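Local coordinates for protein caspase-3 (Porites astreoides, PDB 6WI4) that probably cleaves protein substrates after aspartate as a cysteine protease of the caspase family, linked to apoptosis in coral, at residues 129-134 / 150-155. Numbering follows the deposited sequence.
Sequences ACQGHE and AYSTVP
Gln-131 reaches across to Thr-153 and supplies most of the 129-134 side of this contact. Its OE1 accepts a hydrogen bond from Thr-153 N at 3.2 Å; the N-H...O angle of 146° and a donor tilted 35° from the carbonyl plane mark the bond as bent. Thr-153 CG2 packs against the same amide, 3.5 Å from Gln-131 CD, as the two side chains run antiparallel past one another. CD lies anti to CA, which carries it forward to 3.6 Å from Tyr-151 CD1. There the amide and ring planes lie 46° apart, an oblique approach. NE2 lies over the Val-154 to Pro-155 peptide, 3.7 Å from Pro-155 CD.

A water lies 2.7 Å from Gln-131 OE1 and 2.8 Å from Ala-129 O, placed to donate to either, and also bonds to Ser-152 OG, thereby bridging both segments. An alanine in place of Gln-131 would probably leave Thr-153 N and this water without their shared acceptor and open a gap beside the Tyr-151 ring.

In the second shell, Ser-152 OG bonds to Ser-159 OG and Thr-153 OG1 to Tyr-158 O, while Tyr-151 stacks on Phe-127. Cys-130, probably the catalytic cysteine since Gln-128 to Gly-132 match the caspase QACxG motif, turns away from the 150-155 segment and packs on an acidic side chain of the bound peptide. The contact thus joins the loops leaving the neighbouring parallel strands 123-128 and 147-151 of the central sheet, with strand 156-162 alongside and helix 168-180 contributing Phe-169 against Ser-152.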
loop_
_atom_site.group_PDB
_atom_site.type_symbol
_atom_site.label_atom_id
_atom_site.label_comp_id
_atom_site.label_asym_id
_atom_site.label_seq_id
_atom_site.Cartn_x
_atom_site.Cartn_y
_atom_site.Cartn_z
ATOM N N ALA A 129 -4.789 0.887 -5.955
ATOM C CA ALA A 129 -6.213 0.784 -6.236
ATOM C C ALA A 129 -6.698 2.128 -6.750
ATOM O O ALA A 129 -6.126 3.175 -6.433
ATOM C CB ALA A 129 -7.018 0.379 -4.988
ATOM N N CYS A 130 -7.756 2.096 -7.546
ATOM C CA CYS A 130 -8.333 3.361 -7.956
ATOM C C CYS A 130 -8.969 4.050 -6.759
ATOM O O CYS A 130 -9.372 3.410 -5.785
ATOM C CB CYS A 130 -9.354 3.135 -9.062
ATOM S SG CYS A 130 -8.599 2.735 -10.632
ATOM N N GLN A 131 -9.024 5.382 -6.828
ATOM C CA GLN A 131 -9.618 6.202 -5.778
ATOM C C GLN A 131 -10.759 7.040 -6.340
ATOM O O GLN A 131 -11.117 8.074 -5.772
ATOM C CB GLN A 131 -8.545 7.073 -5.113
ATOM C CG GLN A 131 -7.501 6.237 -4.363
ATOM C CD GLN A 131 -6.297 7.028 -3.855
ATOM O OE1 GLN A 131 -5.148 6.627 -4.073
ATOM N NE2 GLN A 131 -6.548 8.126 -3.149
ATOM N N GLY A 132 -11.346 6.585 -7.436
ATOM C CA GLY A 132 -12.300 7.376 -8.187
ATOM C C GLY A 132 -12.264 6.961 -9.643
ATOM O O GLY A 132 -11.661 5.956 -10.006
ATOM N N HIS A 133 -12.910 7.770 -10.483
ATOM C CA HIS A 133 -13.026 7.403 -11.888
ATOM C C HIS A 133 -12.752 8.582 -12.817
ATOM O O HIS A 133 -13.328 8.653 -13.910
ATOM C CB HIS A 133 -14.410 6.825 -12.187
ATOM C CG HIS A 133 -15.534 7.700 -11.728
ATOM N ND1 HIS A 133 -16.256 7.443 -10.582
ATOM C CD2 HIS A 133 -16.046 8.841 -12.249
ATOM C CE1 HIS A 133 -17.173 8.382 -10.424
ATOM N NE2 HIS A 133 -17.065 9.243 -11.419
ATOM N N GLU A 134 -11.893 9.515 -12.407
ATOM C CA GLU A 134 -11.427 10.590 -13.270
ATOM C C GLU A 134 -9.996 10.328 -13.727
ATOM O O GLU A 134 -9.176 9.779 -12.982
ATOM C CB GLU A 134 -11.485 11.950 -12.561
ATOM C CG GLU A 134 -12.865 12.333 -12.050
ATOM C CD GLU A 134 -13.851 12.601 -13.172
ATOM O OE1 GLU A 134 -13.412 13.045 -14.256
ATOM O OE2 GLU A 134 -15.063 12.364 -12.972
ATOM N N ALA A 150 0.190 5.188 2.302
ATOM C CA ALA A 150 0.829 5.500 1.032
ATOM C C ALA A 150 -0.117 5.086 -0.087
ATOM O O ALA A 150 -0.287 3.894 -0.359
ATOM C CB ALA A 150 2.176 4.792 0.922
ATOM N N TYR A 151 -0.737 6.071 -0.728
ATOM C CA TYR A 151 -1.743 5.852 -1.761
ATOM C C TYR A 151 -1.140 5.995 -3.153
ATOM O O TYR A 151 -0.361 6.915 -3.404
ATOM C CB TYR A 151 -2.861 6.883 -1.620
ATOM C CG TYR A 151 -3.846 6.631 -0.513
ATOM C CD1 TYR A 151 -4.971 5.844 -0.730
ATOM C CD2 TYR A 151 -3.685 7.227 0.727
ATOM C CE1 TYR A 151 -5.911 5.650 0.264
ATOM C CE2 TYR A 151 -4.618 7.034 1.738
ATOM C CZ TYR A 151 -5.726 6.241 1.494
ATOM O OH TYR A 151 -6.665 6.038 2.480
ATOM N N SER A 152 -1.569 5.129 -4.076
ATOM C CA SER A 152 -1.024 5.168 -5.434
ATOM C C SER A 152 -1.443 6.417 -6.212
ATOM O O SER A 152 -0.719 6.828 -7.128
ATOM C CB SER A 152 -1.435 3.912 -6.210
ATOM O OG SER A 152 -2.838 3.851 -6.464
ATOM N N THR A 153 -2.589 7.019 -5.897
ATOM C CA THR A 153 -3.113 8.129 -6.696
ATOM C C THR A 153 -3.698 9.178 -5.749
ATOM O O THR A 153 -3.329 9.253 -4.573
ATOM C CB THR A 153 -4.078 7.599 -7.785
ATOM O OG1 THR A 153 -4.370 8.660 -8.708
ATOM C CG2 THR A 153 -5.388 7.045 -7.208
ATOM N N VAL A 154 -4.562 10.042 -6.280
ATOM C CA VAL A 154 -5.147 11.173 -5.562
ATOM C C VAL A 154 -6.638 10.903 -5.413
ATOM O O VAL A 154 -7.243 10.297 -6.311
ATOM C CB VAL A 154 -4.871 12.485 -6.317
ATOM C CG1 VAL A 154 -5.740 13.642 -5.793
ATOM C CG2 VAL A 154 -3.407 12.826 -6.255
ATOM N N PRO A 155 -7.272 11.285 -4.303
ATOM C CA PRO A 155 -8.711 11.052 -4.165
ATOM C C PRO A 155 -9.489 11.584 -5.358
ATOM O O PRO A 155 -9.292 12.726 -5.798
ATOM C CB PRO A 155 -9.061 11.801 -2.874
ATOM C CG PRO A 155 -7.826 11.679 -2.066
ATOM C CD PRO A 155 -6.687 11.803 -3.052
HETATM O O HOH W 1 -4.498 4.036 -4.337
#